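Local atomic coordinates of StAR-related lipid transfer protein 13 (Homo sapiens, PDB entry 2PSO), a protein that acts as a GTPase-activating protein for RhoA, and perhaps Cdc42, and ends in a lipid-binding START domain, the part in this structure. Residues L190-L198 with F210-I221. Numbering follows the deposited sequence.
Sequences LTHICRIDL and FGHLCAAEVARI
E217 OE2 sits beside the ring of H192, 3.3 Å from ND1, and takes a hydrogen bond from the hydroxyl of Y178. H192 stacks on that same tyrosine and bonds through NE2 to S176 OG; the stack and the bond, both from strand 169-182, restrain the ring. E217 reaches the imidazole on an extended chain, its CG trans to the backbone N (chi1 -173°), with the carboxylate and ring planes only 19° apart. The rest of the contact is apolar. L190 CD2 touches both V218 CG2 and I221 CG2, 3.7 Å from each. Further along, C194 SG faces C214 SG at 4.0 Å, two cysteines packed without a disulfide. C214 SG also lies over one face of the F210 ring, off centre, while I196 CG1 meets the ring's edge, 4.0 Å from CZ. Segments 190-196 and 210-221 run roughly antiparallel, at 149°, which lays helix 209-223 against the curved sheet, consistent with the C-terminal helix that covers the lipid cavity in START domains. Strands 76-83 and 169-182 flank strand 188-196 within that sheet, and W77 and V81 of the former extend the packing under F210 and V218.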
ATOM      1  N   LEU A 190      -7.950  -2.766  -9.355  1.00 18.38           N
ATOM      2  CA  LEU A 190      -7.052  -3.063  -8.252  1.00 18.13           C
ATOM      3  C   LEU A 190      -7.116  -1.983  -7.186  1.00 18.51           C
ATOM      4  O   LEU A 190      -6.954  -0.812  -7.490  1.00 24.26           O
ATOM      5  CB  LEU A 190      -5.624  -3.154  -8.775  1.00 18.96           C
ATOM      6  CG  LEU A 190      -4.479  -3.248  -7.746  1.00 17.28           C
ATOM      7  CD1 LEU A 190      -4.641  -4.398  -6.849  1.00 13.32           C
ATOM      8  CD2 LEU A 190      -3.166  -3.359  -8.481  1.00 16.77           C
ATOM      9  N   THR A 191      -7.333  -2.354  -5.936  1.00 17.07           N
ATOM     10  CA  THR A 191      -7.372  -1.353  -4.876  1.00 14.52           C
ATOM     11  C   THR A 191      -6.464  -1.734  -3.723  1.00 17.00           C
ATOM     12  O   THR A 191      -6.633  -2.789  -3.107  1.00 19.81           O
ATOM     13  CB  THR A 191      -8.788  -1.164  -4.342  1.00 15.67           C
ATOM     14  OG1 THR A 191      -9.600  -0.562  -5.354  1.00 18.19           O
ATOM     15  CG2 THR A 191      -8.797  -0.280  -3.108  1.00 16.07           C
ATOM     16  N   HIS A 192      -5.489  -0.880  -3.431  1.00 16.92           N
ATOM     17  CA  HIS A 192      -4.661  -1.063  -2.254  1.00 18.08           C
ATOM     18  C   HIS A 192      -4.980  -0.085  -1.092  1.00 22.78           C
ATOM     19  O   HIS A 192      -4.647   1.108  -1.155  1.00 25.74           O
ATOM     20  CB  HIS A 192      -3.205  -0.944  -2.642  1.00 12.75           C
ATOM     21  CG  HIS A 192      -2.271  -1.359  -1.561  1.00 11.51           C
ATOM     22  ND1 HIS A 192      -0.977  -0.884  -1.470  1.00 11.94           N
ATOM     23  CD2 HIS A 192      -2.438  -2.206  -0.519  1.00 12.34           C
ATOM     24  CE1 HIS A 192      -0.388  -1.417  -0.410  1.00 10.96           C
ATOM     25  NE2 HIS A 192      -1.251  -2.230   0.179  1.00 14.48           N
ATOM     26  N   ILE A 193      -5.613  -0.591  -0.037  1.00 23.03           N
ATOM     27  CA  ILE A 193      -5.749   0.169   1.195  1.00 24.66           C
ATOM     28  C   ILE A 193      -4.651  -0.140   2.203  1.00 24.72           C
ATOM     29  O   ILE A 193      -4.653  -1.211   2.791  1.00 27.64           O
ATOM     30  CB  ILE A 193      -7.063  -0.145   1.915  1.00 26.49           C
ATOM     31  CG1 ILE A 193      -8.254   0.179   1.018  1.00 26.32           C
ATOM     32  CG2 ILE A 193      -7.144   0.644   3.243  1.00 26.63           C
ATOM     33  CD1 ILE A 193      -9.498  -0.569   1.405  1.00 26.57           C
ATOM     34  N   CYS A 194      -3.746   0.796   2.454  1.00 24.35           N
ATOM     35  CA  CYS A 194      -2.755   0.549   3.484  1.00 25.59           C
ATOM     36  C   CYS A 194      -2.384   1.729   4.407  1.00 28.84           C
ATOM     37  O   CYS A 194      -2.815   2.862   4.225  1.00 25.99           O
ATOM     38  CB  CYS A 194      -1.499   0.033   2.847  1.00 25.53           C
ATOM     39  SG  CYS A 194      -0.605   1.378   2.127  1.00 27.74           S
ATOM     40  N   ARG A 195      -1.541   1.414   5.386  1.00 32.22           N
ATOM     41  CA  ARG A 195      -1.188   2.281   6.486  1.00 31.84           C
ATOM     42  C   ARG A 195       0.125   1.741   7.015  1.00 33.81           C
ATOM     43  O   ARG A 195       0.157   0.771   7.766  1.00 34.13           O
ATOM     44  CB  ARG A 195      -2.244   2.176   7.589  1.00 32.64           C
ATOM     45  CG  ARG A 195      -2.072   3.183   8.745  1.00 33.66           C
ATOM     46  CD  ARG A 195      -3.120   3.020   9.869  1.00 31.91           C
ATOM     47  NE  ARG A 195      -3.208   4.233  10.679  1.00 33.38           N
ATOM     48  CZ  ARG A 195      -3.856   4.377  11.838  1.00 33.75           C
ATOM     49  NH1 ARG A 195      -4.515   3.374  12.402  1.00 32.00           N
ATOM     50  NH2 ARG A 195      -3.851   5.563  12.432  1.00 34.07           N
ATOM     51  N   ILE A 196       1.219   2.353   6.600  1.00 36.17           N
ATOM     52  CA  ILE A 196       2.528   1.889   7.006  1.00 39.62           C
ATOM     53  C   ILE A 196       3.195   2.943   7.885  1.00 45.76           C
ATOM     54  O   ILE A 196       2.972   4.143   7.706  1.00 48.50           O
ATOM     55  CB  ILE A 196       3.398   1.604   5.780  1.00 38.34           C
ATOM     56  CG1 ILE A 196       2.576   0.833   4.741  1.00 39.87           C
ATOM     57  CG2 ILE A 196       4.635   0.818   6.162  1.00 37.84           C
ATOM     58  CD1 ILE A 196       3.352   0.420   3.507  1.00 40.15           C
ATOM     59  N   ASP A 197       3.989   2.484   8.848  1.00 47.94           N
ATOM     60  CA  ASP A 197       4.797   3.342   9.682  1.00 48.87           C
ATOM     61  C   ASP A 197       6.262   3.069   9.346  1.00 51.41           C
ATOM     62  O   ASP A 197       6.901   2.235   9.988  1.00 51.40           O
ATOM     63  CB  ASP A 197       4.504   3.017  11.150  1.00 52.10           C
ATOM     64  CG  ASP A 197       5.293   3.884  12.138  1.00 54.03           C
ATOM     65  OD1 ASP A 197       6.268   4.550  11.738  1.00 54.17           O
ATOM     66  OD2 ASP A 197       4.939   3.878  13.341  1.00 55.92           O
ATOM     67  N   LEU A 198       6.794   3.751   8.329  1.00 54.98           N
ATOM     68  CA  LEU A 198       8.237   3.752   8.103  1.00 57.86           C
ATOM     69  C   LEU A 198       8.741   4.511   9.299  1.00 62.83           C
ATOM     70  O   LEU A 198       8.129   5.505   9.692  1.00 65.92           O
ATOM     71  CB  LEU A 198       8.633   4.511   6.841  1.00 57.75           C
ATOM     72  CG  LEU A 198       7.917   4.397   5.487  1.00 60.23           C
ATOM     73  CD1 LEU A 198       7.588   2.944   5.090  1.00 60.43           C
ATOM     74  CD2 LEU A 198       6.666   5.281   5.434  1.00 60.76           C
ATOM     75  N   PHE A 210       3.082  10.545   0.994  1.00 50.32           N
ATOM     76  CA  PHE A 210       3.002   9.096   1.070  1.00 42.19           C
ATOM     77  C   PHE A 210       1.916   8.547   0.151  1.00 36.68           C
ATOM     78  O   PHE A 210       2.097   7.519  -0.488  1.00 33.14           O
ATOM     79  CB  PHE A 210       2.757   8.654   2.511  1.00 41.87           C
ATOM     80  CG  PHE A 210       2.721   7.161   2.685  1.00 43.10           C
ATOM     81  CD1 PHE A 210       1.577   6.531   3.152  1.00 42.99           C
ATOM     82  CD2 PHE A 210       3.825   6.385   2.370  1.00 42.38           C
ATOM     83  CE1 PHE A 210       1.532   5.154   3.305  1.00 43.07           C
ATOM     84  CE2 PHE A 210       3.785   5.005   2.520  1.00 43.51           C
ATOM     85  CZ  PHE A 210       2.635   4.390   2.989  1.00 42.50           C
ATOM     86  N   GLY A 211       0.795   9.251   0.075  1.00 35.11           N
ATOM     87  CA  GLY A 211      -0.319   8.857  -0.797  1.00 31.32           C
ATOM     88  C   GLY A 211       0.128   8.700  -2.231  1.00 28.83           C
ATOM     89  O   GLY A 211      -0.256   7.764  -2.920  1.00 28.31           O
ATOM     90  N   HIS A 212       0.975   9.617  -2.663  1.00 29.25           N
ATOM     91  CA  HIS A 212       1.477   9.618  -4.010  1.00 31.11           C
ATOM     92  C   HIS A 212       2.339   8.399  -4.278  1.00 31.65           C
ATOM     93  O   HIS A 212       2.269   7.820  -5.359  1.00 34.30           O
ATOM     94  CB  HIS A 212       2.187  10.943  -4.298  1.00 33.42           C
ATOM     95  CG  HIS A 212       1.238  12.093  -4.337  1.00 38.54           C
ATOM     96  ND1 HIS A 212       1.115  12.995  -3.302  1.00 40.75           N
ATOM     97  CD2 HIS A 212       0.284  12.424  -5.240  1.00 41.13           C
ATOM     98  CE1 HIS A 212       0.159  13.861  -3.588  1.00 42.31           C
ATOM     99  NE2 HIS A 212      -0.362  13.536  -4.758  1.00 42.29           N
ATOM    100  N   LEU A 213       3.108   7.990  -3.278  1.00 29.39           N
ATOM    101  CA  LEU A 213       3.891   6.794  -3.376  1.00 30.75           C
ATOM    102  C   LEU A 213       2.971   5.561  -3.557  1.00 36.01           C
ATOM    103  O   LEU A 213       3.230   4.697  -4.420  1.00 39.20           O
ATOM    104  CB  LEU A 213       4.786   6.658  -2.147  1.00 30.05           C
ATOM    105  CG  LEU A 213       5.971   7.612  -1.984  1.00 29.46           C
ATOM    106  CD1 LEU A 213       6.987   7.030  -1.011  1.00 30.07           C
ATOM    107  CD2 LEU A 213       6.646   7.870  -3.307  1.00 30.61           C
ATOM    108  N   CYS A 214       1.892   5.495  -2.778  1.00 34.11           N
ATOM    109  CA  CYS A 214       0.871   4.466  -2.986  1.00 34.63           C
ATOM    110  C   CYS A 214       0.260   4.472  -4.398  1.00 34.82           C
ATOM    111  O   CYS A 214       0.071   3.408  -4.992  1.00 36.42           O
ATOM    112  CB  CYS A 214      -0.266   4.591  -1.968  1.00 32.48           C
ATOM    113  SG  CYS A 214       0.269   4.407  -0.275  1.00 33.21           S
ATOM    114  N   ALA A 215      -0.071   5.641  -4.933  1.00 30.07           N
ATOM    115  CA  ALA A 215      -0.797   5.663  -6.195  1.00 31.02           C
ATOM    116  C   ALA A 215       0.144   5.214  -7.316  1.00 34.94           C
ATOM    117  O   ALA A 215      -0.285   4.707  -8.365  1.00 30.31           O
ATOM    118  CB  ALA A 215      -1.362   7.047  -6.480  1.00 27.38           C
ATOM    119  N   ALA A 216       1.439   5.394  -7.072  1.00 35.95           N
ATOM    120  CA  ALA A 216       2.431   5.071  -8.075  1.00 36.06           C
ATOM    121  C   ALA A 216       2.787   3.589  -8.015  1.00 36.29           C
ATOM    122  O   ALA A 216       3.307   3.034  -8.984  1.00 37.79           O
ATOM    123  CB  ALA A 216       3.675   5.951  -7.917  1.00 31.85           C
ATOM    124  N   GLU A 217       2.517   2.950  -6.882  1.00 35.61           N
ATOM    125  CA  GLU A 217       2.809   1.519  -6.751  1.00 36.34           C
ATOM    126  C   GLU A 217       1.779   0.800  -7.586  1.00 33.20           C
ATOM    127  O   GLU A 217       2.069  -0.095  -8.399  1.00 33.04           O
ATOM    128  CB  GLU A 217       2.714   1.053  -5.297  1.00 35.78           C
ATOM    129  CG  GLU A 217       3.171  -0.370  -5.108  1.00 39.93           C
ATOM    130  CD  GLU A 217       2.739  -0.974  -3.775  1.00 43.85           C
ATOM    131  OE1 GLU A 217       3.627  -1.246  -2.918  1.00 44.48           O
ATOM    132  OE2 GLU A 217       1.515  -1.184  -3.586  1.00 42.73           O
ATOM    133  N   VAL A 218       0.563   1.275  -7.411  1.00 30.08           N
ATOM    134  CA  VAL A 218      -0.582   0.712  -8.049  1.00 26.49           C
ATOM    135  C   VAL A 218      -0.610   1.046  -9.543  1.00 25.68           C
ATOM    136  O   VAL A 218      -1.265   0.376 -10.320  1.00 27.66           O
ATOM    137  CB  VAL A 218      -1.821   1.165  -7.296  1.00 23.90           C
ATOM    138  CG1 VAL A 218      -2.560   2.241  -8.029  1.00 15.70           C
ATOM    139  CG2 VAL A 218      -2.690  -0.027  -6.986  1.00 24.75           C
ATOM    140  N   ALA A 219       0.154   2.050  -9.953  1.00 28.60           N
ATOM    141  CA  ALA A 219       0.228   2.429 -11.368  1.00 26.71           C
ATOM    142  C   ALA A 219       1.275   1.572 -12.049  1.00 26.37           C
ATOM    143  O   ALA A 219       1.134   1.220 -13.219  1.00 25.52           O
ATOM    144  CB  ALA A 219       0.583   3.879 -11.507  1.00 25.77           C
ATOM    145  N   ARG A 220       2.332   1.253 -11.307  1.00 24.35           N
ATOM    146  CA  ARG A 220       3.380   0.406 -11.814  1.00 22.51           C
ATOM    147  C   ARG A 220       2.857  -1.007 -12.006  1.00 26.40           C
ATOM    148  O   ARG A 220       3.136  -1.648 -13.030  1.00 26.81           O
ATOM    149  CB  ARG A 220       4.555   0.407 -10.874  1.00 19.76           C
ATOM    150  CG  ARG A 220       5.349   1.647 -10.993  1.00 22.67           C
ATOM    151  CD  ARG A 220       6.619   1.534 -10.235  1.00 27.14           C
ATOM    152  NE  ARG A 220       6.385   0.964  -8.921  1.00 33.05           N
ATOM    153  CZ  ARG A 220       6.722   1.567  -7.798  1.00 34.41           C
ATOM    154  NH1 ARG A 220       7.313   2.743  -7.858  1.00 37.71           N
ATOM    155  NH2 ARG A 220       6.488   0.989  -6.630  1.00 37.76           N
ATOM    156  N   ILE A 221       2.068  -1.487 -11.050  1.00 26.85           N
ATOM    157  CA  ILE A 221       1.475  -2.797 -11.219  1.00 24.92           C
ATOM    158  C   ILE A 221       0.684  -2.811 -12.504  1.00 31.55           C
ATOM    159  O   ILE A 221       0.773  -3.767 -13.284  1.00 36.24           O
ATOM    160  CB  ILE A 221       0.554  -3.147 -10.091  1.00 21.73           C
ATOM    161  CG1 ILE A 221       1.385  -3.411  -8.821  1.00 20.93           C
ATOM    162  CG2 ILE A 221      -0.295  -4.353 -10.505  1.00 18.57           C
ATOM    163  CD1 ILE A 221       0.590  -3.474  -7.564  1.00 16.18           C
TER